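Local atomic coordinates of cytochrome C-550 (Paracoccus versutus, PDB entry 2BH4), a protein that carries a covalently bound heme c and probably shuttles single electrons between redox partners, as other class I c-type cytochromes do. Residues 39-51 with 59-73. The protein carries 1 engineered substitution. Sequence-based numbering, arbitrary orientation.
Sequences LYGVVGRKIASVE and ILEVAEKNPDMVWSE. With HEC (heme c), chain B.
Ile47 CD1 sits over the five-membered ring of Trp71, 3.4 Å from its centroid and 11° off the normal, a CH-pi contact in the heme-propionate pocket of this class I cytochrome c fold. Chi1 places Ile47 CG1 beside the backbone N and a chi2 of -64° turns CD1 over the indole, while CG2 branches toward helix 57-65 and meets Ile59 CG1 at 3.8 Å. Ala48 CB extends this apolar patch against Ile59 and Leu60.

HEC CMA lies on the side of the opposite face, and HEC O2A in the ring plane at its edge, where Trp71 NE1 donates to it over 2.9 Å at 165°. Ala48 N gives O2A a second hydrogen bond (3.1 Å) and Arg45 NH2 hydrogen-bonds to HEC O1A (2.9 Å), gripping both oxygens of one propionate. A phenylalanine at Trp71 would probably leave O2A without its indole donor and Ile47 CD1 with less ring to rest on.

Backbone bonds join the loop to residues 69-71: Gly44 N to Trp71 O, Trp71 N to Arg45 O, Ile47 N to Met69 O (3.2 Å). At the polar edge, one water accepts from Lys46 NZ at 2.9 Å and donates to Asn66 O and Met69 O.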
loop_
_atom_site.group_PDB
_atom_site.type_symbol
_atom_site.label_atom_id
_atom_site.label_comp_id
_atom_site.label_asym_id
_atom_site.label_seq_id
_atom_site.Cartn_x
_atom_site.Cartn_y
_atom_site.Cartn_z
ATOM N N LEU A 39 -3.422 -5.686 -2.763
ATOM C CA LEU A 39 -2.092 -5.095 -2.949
ATOM C C LEU A 39 -1.280 -5.742 -4.058
ATOM O O LEU A 39 -0.166 -5.288 -4.325
ATOM C CB LEU A 39 -1.308 -5.059 -1.622
ATOM C CG LEU A 39 -1.918 -4.185 -0.521
ATOM C CD1 LEU A 39 -1.112 -4.240 0.754
ATOM C CD2 LEU A 39 -2.084 -2.756 -0.984
ATOM N N TYR A 40 -1.817 -6.765 -4.723
ATOM C CA TYR A 40 -1.163 -7.242 -5.926
ATOM C C TYR A 40 -1.003 -6.048 -6.866
ATOM O O TYR A 40 -1.952 -5.329 -7.130
ATOM C CB TYR A 40 -1.966 -8.311 -6.667
ATOM C CG TYR A 40 -1.342 -8.651 -8.008
ATOM C CD1 TYR A 40 -1.607 -7.893 -9.147
ATOM C CD2 TYR A 40 -0.429 -9.692 -8.113
ATOM C CE1 TYR A 40 -0.980 -8.180 -10.364
ATOM C CE2 TYR A 40 0.176 -10.000 -9.307
ATOM C CZ TYR A 40 -0.090 -9.250 -10.430
ATOM O OH TYR A 40 0.542 -9.583 -11.612
ATOM N N GLY A 41 0.172 -5.900 -7.478
ATOM C CA GLY A 41 0.356 -4.822 -8.438
ATOM C C GLY A 41 0.391 -3.410 -7.912
ATOM O O GLY A 41 0.316 -2.466 -8.692
ATOM N N VAL A 42 0.524 -3.241 -6.604
ATOM C CA VAL A 42 0.480 -1.907 -6.027
ATOM C C VAL A 42 1.683 -1.046 -6.411
ATOM O O VAL A 42 1.565 0.180 -6.519
ATOM C CB VAL A 42 0.276 -1.944 -4.490
ATOM C CG1 VAL A 42 1.502 -2.509 -3.773
ATOM C CG2 VAL A 42 -0.108 -0.568 -3.966
ATOM N N VAL A 43 2.853 -1.662 -6.611
ATOM C CA VAL A 43 4.022 -0.857 -6.967
ATOM C C VAL A 43 3.833 -0.300 -8.374
ATOM O O VAL A 43 3.623 -1.062 -9.345
ATOM C CB VAL A 43 5.329 -1.636 -6.847
ATOM C CG1 VAL A 43 6.509 -0.728 -7.192
ATOM C CG2 VAL A 43 5.479 -2.218 -5.450
ATOM N N GLY A 44 3.822 1.021 -8.474
ATOM C CA GLY A 44 3.594 1.713 -9.747
ATOM C C GLY A 44 2.123 1.966 -10.034
ATOM O O GLY A 44 1.772 2.555 -11.067
ATOM N N ARG A 45 1.255 1.596 -9.102
ATOM C CA ARG A 45 -0.189 1.807 -9.265
ATOM C C ARG A 45 -0.589 3.219 -8.856
ATOM O O ARG A 45 -0.142 3.727 -7.831
ATOM C CB ARG A 45 -0.970 0.792 -8.413
ATOM C CG ARG A 45 -2.460 0.751 -8.663
ATOM C CD ARG A 45 -3.071 -0.512 -8.052
ATOM N NE ARG A 45 -3.265 -0.415 -6.605
ATOM C CZ ARG A 45 -3.486 -1.446 -5.790
ATOM N NH1 ARG A 45 -3.391 -2.694 -6.235
ATOM N NH2 ARG A 45 -3.705 -1.221 -4.499
ATOM N N LYS A 46 -1.464 3.844 -9.646
ATOM C CA LYS A 46 -2.027 5.145 -9.253
ATOM C C LYS A 46 -2.560 5.098 -7.826
ATOM O O LYS A 46 -3.237 4.149 -7.431
ATOM C CB LYS A 46 -3.135 5.566 -10.216
ATOM C CG LYS A 46 -3.780 6.887 -9.886
ATOM C CD LYS A 46 -4.925 7.188 -10.871
ATOM C CE LYS A 46 -5.852 8.268 -10.380
ATOM N NZ LYS A 46 -5.197 9.522 -10.080
ATOM N N ILE A 47 -2.238 6.126 -7.047
ATOM C CA ILE A 47 -2.729 6.225 -5.673
ATOM C C ILE A 47 -4.248 6.085 -5.639
ATOM O O ILE A 47 -4.959 6.740 -6.408
ATOM C CB ILE A 47 -2.359 7.596 -5.054
ATOM C CG1 ILE A 47 -0.851 7.876 -5.140
ATOM C CG2 ILE A 47 -2.827 7.705 -3.621
ATOM C CD1 ILE A 47 0.026 6.945 -4.372
ATOM N N ALA A 48 -4.742 5.248 -4.722
ATOM C CA ALA A 48 -6.183 5.126 -4.449
ATOM C C ALA A 48 -7.023 4.900 -5.697
ATOM O O ALA A 48 -8.000 5.633 -5.938
ATOM C CB ALA A 48 -6.665 6.349 -3.672
ATOM N N SER A 49 -6.673 3.867 -6.464
ATOM C CA SER A 49 -7.332 3.613 -7.759
ATOM C C SER A 49 -7.953 2.229 -7.933
ATOM O O SER A 49 -8.424 1.900 -9.040
ATOM C CB SER A 49 -6.362 3.884 -8.911
ATOM O OG SER A 49 -5.250 3.005 -8.896
ATOM N N VAL A 50 -8.000 1.433 -6.871
ATOM C CA VAL A 50 -8.603 0.105 -6.990
ATOM C C VAL A 50 -10.121 0.230 -7.178
ATOM O O VAL A 50 -10.810 0.841 -6.370
ATOM C CB VAL A 50 -8.262 -0.773 -5.780
ATOM C CG1 VAL A 50 -9.000 -2.101 -5.855
ATOM C CG2 VAL A 50 -6.755 -1.013 -5.739
ATOM N N GLU A 51 -10.610 -0.357 -8.273
ATOM C CA GLU A 51 -12.027 -0.372 -8.612
ATOM C C GLU A 51 -12.851 -0.919 -7.462
ATOM O O GLU A 51 -12.531 -1.971 -6.910
ATOM C CB GLU A 51 -12.217 -1.249 -9.859
ATOM C CG GLU A 51 -13.619 -1.403 -10.419
ATOM C CD GLU A 51 -13.655 -2.445 -11.546
ATOM O OE1 GLU A 51 -13.550 -3.662 -11.255
ATOM O OE2 GLU A 51 -13.786 -2.051 -12.725
ATOM N N ILE A 59 -6.641 10.134 1.328
ATOM C CA ILE A 59 -5.939 9.467 0.249
ATOM C C ILE A 59 -6.569 9.807 -1.106
ATOM O O ILE A 59 -5.858 9.912 -2.097
ATOM C CB ILE A 59 -5.792 7.937 0.526
ATOM C CG1 ILE A 59 -4.636 7.347 -0.288
ATOM C CG2 ILE A 59 -7.121 7.191 0.332
ATOM C CD1 ILE A 59 -4.426 5.849 -0.050
ATOM N N LEU A 60 -7.895 10.004 -1.138
ATOM C CA LEU A 60 -8.545 10.459 -2.371
ATOM C C LEU A 60 -8.071 11.860 -2.758
ATOM O O LEU A 60 -7.916 12.173 -3.943
ATOM C CB LEU A 60 -10.075 10.411 -2.237
ATOM C CG LEU A 60 -10.704 9.018 -2.200
ATOM C CD1 LEU A 60 -12.183 9.129 -1.852
ATOM C CD2 LEU A 60 -10.495 8.303 -3.508
ATOM N N GLU A 61 -7.849 12.713 -1.761
ATOM C CA GLU A 61 -7.359 14.071 -2.014
ATOM C C GLU A 61 -5.944 14.043 -2.545
ATOM O O GLU A 61 -5.598 14.789 -3.454
ATOM C CB GLU A 61 -7.446 14.919 -0.757
ATOM C CG GLU A 61 -7.000 16.349 -0.979
ATOM C CD GLU A 61 -7.292 17.271 0.204
ATOM O OE1 GLU A 61 -8.265 17.033 0.945
ATOM O OE2 GLU A 61 -6.548 18.252 0.369
ATOM N N VAL A 62 -5.131 13.131 -2.030
ATOM C CA VAL A 62 -3.782 12.972 -2.563
ATOM C C VAL A 62 -3.865 12.678 -4.052
ATOM O O VAL A 62 -3.190 13.305 -4.841
ATOM C CB VAL A 62 -2.994 11.830 -1.861
ATOM C CG1 VAL A 62 -1.644 11.596 -2.575
ATOM C CG2 VAL A 62 -2.747 12.169 -0.408
ATOM N N ALA A 63 -4.707 11.717 -4.425
ATOM C CA ALA A 63 -4.816 11.325 -5.820
ATOM C C ALA A 63 -5.391 12.454 -6.670
ATOM O O ALA A 63 -4.892 12.693 -7.766
ATOM C CB ALA A 63 -5.639 10.061 -5.949
ATOM N N GLU A 64 -6.423 13.118 -6.161
ATOM C CA GLU A 64 -7.108 14.204 -6.890
ATOM C C GLU A 64 -6.175 15.337 -7.225
ATOM O O GLU A 64 -6.210 15.870 -8.355
ATOM C CB GLU A 64 -8.272 14.754 -6.064
ATOM C CG GLU A 64 -9.027 15.940 -6.701
ATOM C CD GLU A 64 -9.848 16.758 -5.709
ATOM O OE1 GLU A 64 -9.894 16.418 -4.504
ATOM O OE2 GLU A 64 -10.444 17.775 -6.142
ATOM N N LYS A 65 -5.350 15.717 -6.257
ATOM C CA LYS A 65 -4.471 16.877 -6.404
ATOM C C LYS A 65 -3.159 16.550 -7.100
ATOM O O LYS A 65 -2.442 17.446 -7.541
ATOM C CB LYS A 65 -4.239 17.510 -5.038
ATOM C CG LYS A 65 -5.488 18.200 -4.513
ATOM C CD LYS A 65 -5.508 18.247 -3.013
ATOM C CE LYS A 65 -4.422 19.117 -2.395
ATOM N NZ LYS A 65 -4.316 18.809 -0.935
ATOM N N ASN A 66 -2.879 15.258 -7.252
ATOM C CA ASN A 66 -1.671 14.793 -7.891
ATOM C C ASN A 66 -2.034 13.674 -8.866
ATOM O O ASN A 66 -1.793 12.483 -8.592
ATOM C CB ASN A 66 -0.700 14.320 -6.830
ATOM C CG ASN A 66 -0.421 15.402 -5.789
ATOM O OD1 ASN A 66 0.359 16.333 -6.037
ATOM N ND2 ASN A 66 -1.103 15.322 -4.652
ATOM N N PRO A 67 -2.655 14.049 -9.999
ATOM C CA PRO A 67 -3.189 13.050 -10.922
ATOM C C PRO A 67 -2.217 12.016 -11.449
ATOM O O PRO A 67 -2.641 10.915 -11.823
ATOM C CB PRO A 67 -3.678 13.885 -12.099
ATOM C CG PRO A 67 -3.904 15.229 -11.550
ATOM C CD PRO A 67 -2.929 15.422 -10.468
ATOM N N ASP A 68 -0.944 12.379 -11.514
ATOM C CA ASP A 68 0.088 11.504 -12.053
ATOM C C ASP A 68 0.773 10.675 -10.985
ATOM O O ASP A 68 1.647 9.862 -11.283
ATOM C CB ASP A 68 1.133 12.335 -12.806
ATOM C CG ASP A 68 1.771 13.429 -11.930
ATOM O OD1 ASP A 68 1.130 13.901 -10.945
ATOM O OD2 ASP A 68 2.893 13.863 -12.272
ATOM N N MET A 69 0.362 10.857 -9.736
ATOM C CA MET A 69 1.036 10.156 -8.651
ATOM C C MET A 69 0.724 8.661 -8.631
ATOM O O MET A 69 -0.432 8.247 -8.699
ATOM C CB MET A 69 0.690 10.769 -7.311
ATOM C CG MET A 69 1.600 10.306 -6.189
ATOM S SD MET A 69 1.336 10.986 -4.529
ATOM C CE MET A 69 1.890 12.672 -4.722
ATOM N N VAL A 70 1.782 7.867 -8.502
ATOM C CA VAL A 70 1.681 6.417 -8.325
ATOM C C VAL A 70 2.472 6.001 -7.088
ATOM O O VAL A 70 3.257 6.797 -6.535
ATOM C CB VAL A 70 2.224 5.629 -9.538
ATOM C CG1 VAL A 70 1.534 6.049 -10.818
ATOM C CG2 VAL A 70 3.709 5.812 -9.692
ATOM N N TRP A 71 2.265 4.761 -6.647
ATOM C CA TRP A 71 3.027 4.228 -5.516
ATOM C C TRP A 71 4.429 3.857 -5.919
ATOM O O TRP A 71 4.665 2.786 -6.454
ATOM C CB TRP A 71 2.348 3.023 -4.880
ATOM C CG TRP A 71 1.207 3.401 -4.010
ATOM C CD1 TRP A 71 -0.108 3.152 -4.229
ATOM C CD2 TRP A 71 1.281 4.093 -2.754
ATOM N NE1 TRP A 71 -0.862 3.670 -3.203
ATOM C CE2 TRP A 71 -0.035 4.259 -2.287
ATOM C CE3 TRP A 71 2.331 4.630 -2.009
ATOM C CZ2 TRP A 71 -0.321 4.873 -1.075
ATOM C CZ3 TRP A 71 2.041 5.263 -0.813
ATOM C CH2 TRP A 71 0.727 5.401 -0.365
ATOM N N SER A 72 5.370 4.727 -5.611
ATOM C CA SER A 72 6.772 4.396 -5.782
ATOM C C SER A 72 7.256 3.584 -4.596
ATOM O O SER A 72 6.635 3.576 -3.525
ATOM C CB SER A 72 7.590 5.671 -5.869
ATOM O OG SER A 72 7.611 6.347 -4.622
ATOM N N GLU A 73 8.385 2.913 -4.764
ATOM C CA GLU A 73 8.961 2.183 -3.656
ATOM C C GLU A 73 9.272 3.110 -2.464
ATOM O O GLU A 73 8.964 2.761 -1.315
ATOM C CB GLU A 73 10.204 1.420 -4.134
ATOM C CG GLU A 73 9.808 0.159 -4.932
ATOM C CD GLU A 73 11.009 -0.645 -5.421
ATOM O OE1 GLU A 73 12.077 -0.544 -4.788
ATOM O OE2 GLU A 73 10.866 -1.374 -6.422
HETATM FE FE HEC B . -3.106 -1.029 4.491
HETATM C CHA HEC B . -4.359 1.190 2.244
HETATM C CHB HEC B . -0.257 -1.307 2.626
HETATM C CHC HEC B . -1.673 -2.959 6.936
HETATM C CHD HEC B . -6.118 -1.278 6.071
HETATM N NA HEC B . -2.446 -0.210 2.776
HETATM C C1A HEC B . -3.098 0.710 1.984
HETATM C C2A HEC B . -2.284 1.084 0.861
HETATM C C3A HEC B . -1.141 0.390 0.977
HETATM C C4A HEC B . -1.221 -0.430 2.176
HETATM C CMA HEC B . 0.054 0.452 0.023
HETATM C CAA HEC B . -2.710 2.042 -0.257
HETATM C CBA HEC B . -3.398 1.197 -1.327
HETATM C CGA HEC B . -3.959 1.947 -2.513
HETATM O O1A HEC B . -4.686 1.287 -3.326
HETATM O O2A HEC B . -3.696 3.168 -2.683
HETATM N NB HEC B . -1.304 -1.964 4.737
HETATM C C1B HEC B . -0.297 -2.017 3.798
HETATM C C2B HEC B . 0.760 -2.854 4.321
HETATM C C3B HEC B . 0.391 -3.263 5.527
HETATM C C4B HEC B . -0.933 -2.743 5.813
HETATM C CMB HEC B . 2.054 -3.185 3.561
HETATM C CAB HEC B . 1.208 -4.138 6.500
HETATM C CBB HEC B . 2.393 -3.583 6.894
HETATM N NC HEC B . -3.747 -1.945 6.155
HETATM C C1C HEC B . -3.020 -2.656 7.065
HETATM C C2C HEC B . -3.878 -3.115 8.134
HETATM C C3C HEC B . -5.120 -2.662 7.920
HETATM C C4C HEC B . -5.050 -1.939 6.654
HETATM C CMC HEC B . -3.376 -3.971 9.314
HETATM C CAC HEC B . -6.412 -2.868 8.757
HETATM C CBC HEC B . -6.446 -2.642 10.099
HETATM N ND HEC B . -4.906 -0.198 4.219
HETATM C C1D HEC B . -6.020 -0.413 5.017
HETATM C C2D HEC B . -7.080 0.487 4.619
HETATM C C3D HEC B . -6.541 1.244 3.462
HETATM C C4D HEC B . -5.162 0.783 3.261
HETATM C CMD HEC B . -8.488 0.647 5.199
HETATM C CAD HEC B . -7.304 2.371 2.739
HETATM C CBD HEC B . -6.745 3.649 3.394
HETATM C CGD HEC B . -7.616 4.884 3.184
HETATM O O1D HEC B . -8.565 4.813 2.372
HETATM O O2D HEC B . -7.339 5.944 3.803
HETATM O O HOH W 1 -2.798 9.917 -8.459
HETATM O O HOH W 2 -6.746 11.890 -9.818
#